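Local coordinates for methylated-DNA--protein-cysteine methyltransferase (PDB 1MGT) that repairs O6-methylguanine and O4-methylthymine in DNA by moving the methyl group irreversibly onto one of its own cysteines, a suicide reaction, at residues P134-A146 / Y153-E167. Sequence-based numbering, arbitrary orientation.
Sequences PYPIVVPCHRVVA and YSSGIEEKKFLLEIE
Glu167 OE1 takes two protein donors from opposite faces of its carboxylate: His142 NE2 at 2.7 Å, in the plane of the imidazole, and Arg143 NH2, at 2.7 Å and nearly straight (172°). Arg143 NE reaches the other oxygen, OE2, at 2.9 Å, giving a side-on, two-nitrogen salt bridge whose guanidinium also bonds to Asn77 and Val104. With NE2 donating to Glu167, the ring's other nitrogen, ND1, meets a water 2.9 Å away that also bonds Ile137 N and Tyr153 OH. His142 CG sits between its backbone N and carbonyl carbon (chi1 52°), which turns the ring onto Leu163, crossing its side chain at about a right angle; Leu163 CD1 makes a CH-pi contact over one face, 3.9 Å from the centroid. Lys160 runs out extended past the His142 carbonyl until NZ bonds Val144 O at 2.8 Å, while Ile150 O and Tyr152 O hold the same ammonium. Tyr153 CE1 packs against His142 CA and CB and lies 3.5 Å from SG of Cys141, the inferred methyl-accepting nucleophile, in an oblique sulfur-aromatic contact. Pro140 to Arg143 form the Pro-Cys-His-Arg signature of the MGMT family, whose histidine, held here by Glu167, is thought to activate the cysteine through water.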
ATOM      1  N   PRO A 134       5.328   2.604  -0.780  1.00  9.56           N
ATOM      2  CA  PRO A 134       4.919   2.689  -2.178  1.00 10.17           C
ATOM      3  C   PRO A 134       3.975   1.582  -2.555  1.00 10.21           C
ATOM      4  O   PRO A 134       3.481   1.464  -3.677  1.00 10.06           O
ATOM      5  CB  PRO A 134       6.272   2.561  -2.913  1.00  9.93           C
ATOM      6  CG  PRO A 134       7.083   1.670  -2.048  1.00 12.67           C
ATOM      7  CD  PRO A 134       6.642   1.951  -0.633  1.00 10.00           C
ATOM      8  N   TYR A 135       3.641   0.657  -1.604  1.00  8.40           N
ATOM      9  CA  TYR A 135       2.780  -0.448  -1.851  1.00  8.48           C
ATOM     10  C   TYR A 135       1.551  -0.560  -0.921  1.00  8.66           C
ATOM     11  O   TYR A 135       1.408  -1.605  -0.246  1.00  9.96           O
ATOM     12  CB  TYR A 135       3.574  -1.770  -1.688  1.00  8.64           C
ATOM     13  CG  TYR A 135       4.928  -1.800  -2.385  1.00 10.94           C
ATOM     14  CD1 TYR A 135       6.064  -2.108  -1.650  1.00 10.85           C
ATOM     15  CD2 TYR A 135       5.051  -1.557  -3.747  1.00  9.58           C
ATOM     16  CE1 TYR A 135       7.306  -2.169  -2.261  1.00 12.32           C
ATOM     17  CE2 TYR A 135       6.301  -1.600  -4.363  1.00 10.28           C
ATOM     18  CZ  TYR A 135       7.415  -1.900  -3.616  1.00 11.61           C
ATOM     19  OH  TYR A 135       8.672  -1.963  -4.198  1.00 14.79           O
ATOM     20  N   PRO A 136       0.697   0.409  -0.923  1.00  9.85           N
ATOM     21  CA  PRO A 136      -0.539   0.359  -0.111  1.00 10.65           C
ATOM     22  C   PRO A 136      -1.347  -0.844  -0.551  1.00 11.06           C
ATOM     23  O   PRO A 136      -1.209  -1.423  -1.652  1.00  9.44           O
ATOM     24  CB  PRO A 136      -1.245   1.653  -0.389  1.00 12.39           C
ATOM     25  CG  PRO A 136      -0.715   2.115  -1.710  1.00 12.30           C
ATOM     26  CD  PRO A 136       0.729   1.674  -1.715  1.00  9.61           C
ATOM     27  N   ILE A 137      -2.243  -1.299   0.333  1.00  9.48           N
ATOM     28  CA  ILE A 137      -3.081  -2.453   0.167  1.00 11.23           C
ATOM     29  C   ILE A 137      -2.293  -3.741   0.400  1.00 13.21           C
ATOM     30  O   ILE A 137      -2.541  -4.467   1.378  1.00 14.93           O
ATOM     31  CB  ILE A 137      -3.886  -2.571  -1.129  1.00 11.73           C
ATOM     32  CG1 ILE A 137      -4.735  -1.306  -1.362  1.00 12.55           C
ATOM     33  CG2 ILE A 137      -4.791  -3.820  -1.112  1.00 10.85           C
ATOM     34  CD1 ILE A 137      -5.259  -1.238  -2.794  1.00 16.73           C
ATOM     35  N   VAL A 138      -1.336  -4.049  -0.448  1.00 11.26           N
ATOM     36  CA  VAL A 138      -0.546  -5.268  -0.336  1.00 12.29           C
ATOM     37  C   VAL A 138       0.329  -5.218   0.913  1.00 13.33           C
ATOM     38  O   VAL A 138       0.337  -6.252   1.609  1.00 14.57           O
ATOM     39  CB  VAL A 138       0.209  -5.563  -1.628  1.00 12.83           C
ATOM     40  CG1 VAL A 138      -0.818  -5.621  -2.785  1.00 12.68           C
ATOM     41  CG2 VAL A 138       1.203  -4.469  -1.939  1.00 15.08           C
ATOM     42  N   VAL A 139       1.023  -4.142   1.171  1.00 10.52           N
ATOM     43  CA  VAL A 139       1.832  -4.019   2.445  1.00  9.85           C
ATOM     44  C   VAL A 139       0.770  -3.321   3.281  1.00  9.65           C
ATOM     45  O   VAL A 139       0.342  -2.185   2.973  1.00  9.83           O
ATOM     46  CB  VAL A 139       3.093  -3.187   2.233  1.00  9.44           C
ATOM     47  CG1 VAL A 139       3.671  -2.717   3.570  1.00 11.07           C
ATOM     48  CG2 VAL A 139       4.132  -4.033   1.487  1.00 10.29           C
ATOM     49  N   PRO A 140       0.189  -4.018   4.249  1.00 10.74           N
ATOM     50  CA  PRO A 140      -0.939  -3.469   4.971  1.00 11.68           C
ATOM     51  C   PRO A 140      -0.761  -2.422   5.986  1.00 15.83           C
ATOM     52  O   PRO A 140      -1.154  -2.611   7.178  1.00 14.28           O
ATOM     53  CB  PRO A 140      -1.621  -4.767   5.471  1.00 12.40           C
ATOM     54  CG  PRO A 140      -0.435  -5.589   5.878  1.00 11.60           C
ATOM     55  CD  PRO A 140       0.545  -5.380   4.710  1.00 12.35           C
ATOM     56  N   CYS A 141      -0.313  -1.215   5.580  1.00 12.34           N
ATOM     57  CA  CYS A 141      -0.113  -0.120   6.505  1.00 14.90           C
ATOM     58  C   CYS A 141      -1.432   0.421   7.048  1.00 14.17           C
ATOM     59  O   CYS A 141      -1.400   1.126   8.075  1.00 13.84           O
ATOM     60  CB  CYS A 141       0.747   0.979   5.862  1.00 18.20           C
ATOM     61  SG  CYS A 141      -0.076   1.743   4.457  1.00 23.07           S
ATOM     62  N   HIS A 142      -2.561   0.035   6.477  1.00 11.59           N
ATOM     63  CA  HIS A 142      -3.866   0.479   6.986  1.00 12.53           C
ATOM     64  C   HIS A 142      -4.163  -0.255   8.313  1.00 12.44           C
ATOM     65  O   HIS A 142      -5.062   0.203   9.026  1.00 13.09           O
ATOM     66  CB  HIS A 142      -4.985   0.205   6.012  1.00 11.37           C
ATOM     67  CG  HIS A 142      -5.064  -1.194   5.499  1.00 10.24           C
ATOM     68  ND1 HIS A 142      -4.163  -1.665   4.555  1.00 11.22           N
ATOM     69  CD2 HIS A 142      -5.883  -2.228   5.760  1.00 10.61           C
ATOM     70  CE1 HIS A 142      -4.433  -2.922   4.268  1.00  9.44           C
ATOM     71  NE2 HIS A 142      -5.499  -3.289   5.001  1.00 10.00           N
ATOM     72  N   ARG A 143      -3.456  -1.337   8.586  1.00 12.08           N
ATOM     73  CA  ARG A 143      -3.674  -2.086   9.848  1.00 11.95           C
ATOM     74  C   ARG A 143      -2.861  -1.480  10.988  1.00 13.53           C
ATOM     75  O   ARG A 143      -2.950  -1.971  12.134  1.00 13.44           O
ATOM     76  CB  ARG A 143      -3.268  -3.551   9.647  1.00 11.32           C
ATOM     77  CG  ARG A 143      -4.213  -4.227   8.642  1.00 12.27           C
ATOM     78  CD  ARG A 143      -3.880  -5.714   8.458  1.00 11.57           C
ATOM     79  NE  ARG A 143      -4.571  -6.133   7.223  1.00 12.59           N
ATOM     80  CZ  ARG A 143      -4.180  -7.108   6.422  1.00 12.70           C
ATOM     81  NH1 ARG A 143      -3.104  -7.854   6.654  1.00 12.26           N
ATOM     82  NH2 ARG A 143      -4.916  -7.324   5.310  1.00 14.02           N
ATOM     83  N   VAL A 144      -2.091  -0.446  10.721  1.00 10.92           N
ATOM     84  CA  VAL A 144      -1.290   0.198  11.793  1.00 12.27           C
ATOM     85  C   VAL A 144      -2.074   1.415  12.250  1.00 13.37           C
ATOM     86  O   VAL A 144      -2.332   2.336  11.459  1.00 14.34           O
ATOM     87  CB  VAL A 144       0.097   0.578  11.286  1.00 12.18           C
ATOM     88  CG1 VAL A 144       0.914   1.215  12.402  1.00 13.19           C
ATOM     89  CG2 VAL A 144       0.804  -0.642  10.692  1.00 11.03           C
ATOM     90  N   VAL A 145      -2.548   1.377  13.497  1.00 13.18           N
ATOM     91  CA  VAL A 145      -3.367   2.453  14.051  1.00 13.08           C
ATOM     92  C   VAL A 145      -2.748   3.133  15.266  1.00 14.63           C
ATOM     93  O   VAL A 145      -1.671   2.756  15.718  1.00 14.29           O
ATOM     94  CB  VAL A 145      -4.746   1.886  14.482  1.00 14.64           C
ATOM     95  CG1 VAL A 145      -5.482   1.301  13.280  1.00 15.25           C
ATOM     96  CG2 VAL A 145      -4.565   0.759  15.519  1.00 15.07           C
ATOM     97  N   ALA A 146      -3.425   4.175  15.777  1.00 14.17           N
ATOM     98  CA  ALA A 146      -2.893   4.853  16.979  1.00 16.49           C
ATOM     99  C   ALA A 146      -3.467   4.117  18.194  1.00 19.47           C
ATOM    100  O   ALA A 146      -4.424   3.367  18.063  1.00 18.16           O
ATOM    101  CB  ALA A 146      -3.287   6.316  17.016  1.00 18.05           C
ATOM    102  N   TYR A 153      -2.922   8.102   7.630  1.00 24.34           N
ATOM    103  CA  TYR A 153      -2.847   7.272   6.435  1.00 24.14           C
ATOM    104  C   TYR A 153      -2.473   8.202   5.280  1.00 25.48           C
ATOM    105  O   TYR A 153      -3.186   9.183   5.072  1.00 27.61           O
ATOM    106  CB  TYR A 153      -4.168   6.577   6.157  1.00 22.34           C
ATOM    107  CG  TYR A 153      -4.103   5.447   5.162  1.00 21.03           C
ATOM    108  CD1 TYR A 153      -3.276   4.348   5.356  1.00 20.22           C
ATOM    109  CD2 TYR A 153      -4.907   5.483   4.027  1.00 19.97           C
ATOM    110  CE1 TYR A 153      -3.237   3.316   4.430  1.00 20.60           C
ATOM    111  CE2 TYR A 153      -4.874   4.458   3.103  1.00 21.94           C
ATOM    112  CZ  TYR A 153      -4.040   3.381   3.304  1.00 21.67           C
ATOM    113  OH  TYR A 153      -4.014   2.365   2.369  1.00 21.81           O
ATOM    114  N   SER A 154      -1.430   7.885   4.516  1.00 27.34           N
ATOM    115  CA  SER A 154      -1.060   8.811   3.431  1.00 29.30           C
ATOM    116  C   SER A 154      -2.092   8.950   2.348  1.00 29.29           C
ATOM    117  O   SER A 154      -2.149  10.029   1.710  1.00 30.67           O
ATOM    118  CB  SER A 154       0.343   8.483   2.925  1.00 30.58           C
ATOM    119  OG  SER A 154       0.436   7.124   2.554  1.00 33.69           O
ATOM    120  N   SER A 155      -2.960   7.971   2.114  1.00 27.41           N
ATOM    121  CA  SER A 155      -3.979   8.038   1.095  1.00 27.45           C
ATOM    122  C   SER A 155      -5.379   8.347   1.578  1.00 27.39           C
ATOM    123  O   SER A 155      -6.326   7.925   0.891  1.00 28.51           O
ATOM    124  CB  SER A 155      -4.037   6.717   0.292  1.00 29.27           C
ATOM    125  OG  SER A 155      -2.792   6.509  -0.336  1.00 31.82           O
ATOM    126  N   GLY A 156      -5.572   9.044   2.696  1.00 24.97           N
ATOM    127  CA  GLY A 156      -6.909   9.375   3.145  1.00 22.57           C
ATOM    128  C   GLY A 156      -7.488   8.559   4.269  1.00 22.78           C
ATOM    129  O   GLY A 156      -7.375   7.334   4.315  1.00 20.87           O
ATOM    130  N   ILE A 157      -8.172   9.236   5.214  1.00 23.66           N
ATOM    131  CA  ILE A 157      -8.770   8.552   6.348  1.00 23.52           C
ATOM    132  C   ILE A 157      -9.944   7.697   5.924  1.00 23.13           C
ATOM    133  O   ILE A 157     -10.130   6.570   6.405  1.00 21.21           O
ATOM    134  CB  ILE A 157      -9.217   9.519   7.463  1.00 26.56           C
ATOM    135  CG1 ILE A 157      -8.088  10.436   7.902  1.00 27.58           C
ATOM    136  CG2 ILE A 157      -9.765   8.744   8.658  1.00 27.56           C
ATOM    137  CD1 ILE A 157      -6.818   9.777   8.372  1.00 28.59           C
ATOM    138  N   GLU A 158     -10.758   8.191   4.984  1.00 22.11           N
ATOM    139  CA  GLU A 158     -11.894   7.407   4.519  1.00 23.27           C
ATOM    140  C   GLU A 158     -11.418   6.135   3.833  1.00 21.42           C
ATOM    141  O   GLU A 158     -12.072   5.097   3.931  1.00 20.72           O
ATOM    142  CB  GLU A 158     -12.773   8.231   3.562  1.00 27.49           C
ATOM    143  CG  GLU A 158     -13.541   9.316   4.321  1.00 32.53           C
ATOM    144  CD  GLU A 158     -14.565   8.702   5.262  1.00 36.27           C
ATOM    145  OE1 GLU A 158     -15.214   7.703   4.864  1.00 38.29           O
ATOM    146  OE2 GLU A 158     -14.713   9.224   6.391  1.00 38.10           O
ATOM    147  N   GLU A 159     -10.275   6.256   3.113  1.00 16.61           N
ATOM    148  CA  GLU A 159      -9.725   5.084   2.448  1.00 17.03           C
ATOM    149  C   GLU A 159      -9.260   4.076   3.517  1.00 15.59           C
ATOM    150  O   GLU A 159      -9.476   2.875   3.352  1.00 16.27           O
ATOM    151  CB  GLU A 159      -8.540   5.495   1.563  1.00 16.10           C
ATOM    152  CG  GLU A 159      -8.981   6.133   0.249  1.00 20.24           C
ATOM    153  CD  GLU A 159      -9.193   7.620   0.283  1.00 21.96           C
ATOM    154  OE1 GLU A 159      -9.473   8.219   1.343  1.00 21.73           O
ATOM    155  OE2 GLU A 159      -9.075   8.258  -0.807  1.00 22.99           O
ATOM    156  N   LYS A 160      -8.628   4.586   4.569  1.00 14.58           N
ATOM    157  CA  LYS A 160      -8.169   3.657   5.639  1.00 14.37           C
ATOM    158  C   LYS A 160      -9.345   2.928   6.282  1.00 15.51           C
ATOM    159  O   LYS A 160      -9.332   1.705   6.505  1.00 15.14           O
ATOM    160  CB  LYS A 160      -7.391   4.422   6.712  1.00 13.47           C
ATOM    161  CG  LYS A 160      -6.618   3.440   7.642  1.00 15.01           C
ATOM    162  CD  LYS A 160      -5.805   4.274   8.632  1.00 15.50           C
ATOM    163  CE  LYS A 160      -4.837   3.425   9.447  1.00 15.29           C
ATOM    164  NZ  LYS A 160      -4.019   4.288  10.345  1.00 14.70           N
ATOM    165  N   LYS A 161     -10.398   3.659   6.581  1.00 16.98           N
ATOM    166  CA  LYS A 161     -11.612   3.119   7.187  1.00 18.60           C
ATOM    167  C   LYS A 161     -12.296   2.107   6.293  1.00 18.46           C
ATOM    168  O   LYS A 161     -12.807   1.078   6.728  1.00 18.67           O
ATOM    169  CB  LYS A 161     -12.587   4.255   7.505  1.00 22.17           C
ATOM    170  CG  LYS A 161     -12.464   4.814   8.900  1.00 26.42           C
ATOM    171  CD  LYS A 161     -13.306   6.055   9.123  1.00 30.39           C
ATOM    172  CE  LYS A 161     -14.782   5.819   8.853  1.00 33.19           C
ATOM    173  NZ  LYS A 161     -15.593   7.056   9.143  1.00 34.68           N
ATOM    174  N   PHE A 162     -12.306   2.378   4.984  1.00 18.32           N
ATOM    175  CA  PHE A 162     -12.905   1.469   4.022  1.00 18.33           C
ATOM    176  C   PHE A 162     -12.184   0.129   4.010  1.00 17.44           C
ATOM    177  O   PHE A 162     -12.802  -0.949   3.986  1.00 16.88           O
ATOM    178  CB  PHE A 162     -12.902   2.126   2.639  1.00 19.17           C
ATOM    179  CG  PHE A 162     -13.176   1.170   1.523  1.00 21.80           C
ATOM    180  CD1 PHE A 162     -14.453   0.732   1.264  1.00 23.44           C
ATOM    181  CD2 PHE A 162     -12.118   0.712   0.741  1.00 22.40           C
ATOM    182  CE1 PHE A 162     -14.689  -0.166   0.228  1.00 24.23           C
ATOM    183  CE2 PHE A 162     -12.352  -0.171  -0.293  1.00 23.95           C
ATOM    184  CZ  PHE A 162     -13.635  -0.605  -0.539  1.00 24.59           C
ATOM    185  N   LEU A 163     -10.838   0.190   3.994  1.00 14.53           N
ATOM    186  CA  LEU A 163     -10.050  -1.006   4.017  1.00 14.46           C
ATOM    187  C   LEU A 163     -10.280  -1.762   5.347  1.00 14.03           C
ATOM    188  O   LEU A 163     -10.446  -2.969   5.297  1.00 14.36           O
ATOM    189  CB  LEU A 163      -8.552  -0.732   3.853  1.00 15.83           C
ATOM    190  CG  LEU A 163      -8.176  -0.209   2.424  1.00 16.33           C
ATOM    191  CD1 LEU A 163      -6.678   0.004   2.356  1.00 16.97           C
ATOM    192  CD2 LEU A 163      -8.677  -1.193   1.386  1.00 17.95           C
ATOM    193  N   LEU A 164     -10.310  -1.046   6.463  1.00 13.56           N
ATOM    194  CA  LEU A 164     -10.529  -1.774   7.740  1.00 16.06           C
ATOM    195  C   LEU A 164     -11.897  -2.410   7.778  1.00 16.70           C
ATOM    196  O   LEU A 164     -12.056  -3.553   8.232  1.00 18.46           O
ATOM    197  CB  LEU A 164     -10.288  -0.852   8.934  1.00 13.44           C
ATOM    198  CG  LEU A 164      -8.787  -0.482   9.111  1.00 15.49           C
ATOM    199  CD1 LEU A 164      -8.601   0.606  10.150  1.00 15.83           C
ATOM    200  CD2 LEU A 164      -7.986  -1.735   9.458  1.00 17.77           C
ATOM    201  N   GLU A 165     -12.906  -1.704   7.289  1.00 18.07           N
ATOM    202  CA  GLU A 165     -14.269  -2.229   7.282  1.00 20.53           C
ATOM    203  C   GLU A 165     -14.388  -3.501   6.482  1.00 21.50           C
ATOM    204  O   GLU A 165     -14.989  -4.506   6.899  1.00 19.89           O
ATOM    205  CB  GLU A 165     -15.226  -1.143   6.752  1.00 24.72           C
ATOM    206  CG  GLU A 165     -16.593  -1.742   6.393  1.00 31.08           C
ATOM    207  CD  GLU A 165     -17.670  -0.693   6.237  1.00 34.76           C
ATOM    208  OE1 GLU A 165     -18.819  -0.984   6.649  1.00 37.23           O
ATOM    209  OE2 GLU A 165     -17.371   0.404   5.715  1.00 37.62           O
ATOM    210  N   ILE A 166     -13.772  -3.515   5.300  1.00 19.68           N
ATOM    211  CA  ILE A 166     -13.745  -4.643   4.391  1.00 20.50           C
ATOM    212  C   ILE A 166     -13.113  -5.867   5.025  1.00 18.52           C
ATOM    213  O   ILE A 166     -13.441  -7.017   4.727  1.00 18.58           O
ATOM    214  CB  ILE A 166     -12.915  -4.224   3.145  1.00 24.30           C
ATOM    215  CG1 ILE A 166     -13.782  -3.402   2.190  1.00 27.78           C
ATOM    216  CG2 ILE A 166     -12.250  -5.386   2.457  1.00 26.19           C
ATOM    217  CD1 ILE A 166     -14.698  -4.202   1.295  1.00 30.32           C
ATOM    218  N   GLU A 167     -12.112  -5.639   5.878  1.00 17.06           N
ATOM    219  CA  GLU A 167     -11.407  -6.705   6.561  1.00 16.50           C
ATOM    220  C   GLU A 167     -12.096  -7.155   7.851  1.00 18.51           C
ATOM    221  O   GLU A 167     -11.562  -8.034   8.545  1.00 19.71           O
ATOM    222  CB  GLU A 167      -9.971  -6.209   6.901  1.00 16.29           C
ATOM    223  CG  GLU A 167      -9.164  -6.028   5.619  1.00 17.01           C
ATOM    224  CD  GLU A 167      -7.738  -5.582   5.814  1.00 19.87           C
ATOM    225  OE1 GLU A 167      -6.962  -5.583   4.821  1.00 17.12           O
ATOM    226  OE2 GLU A 167      -7.357  -5.235   6.958  1.00 19.34           O
TER
HETATM  227  O   HOH W   1      -2.738   0.101   2.819  1.00 13.35           O
HETATM  228  O   HOH W   2      -4.926  -5.835   2.368  1.00 17.38           O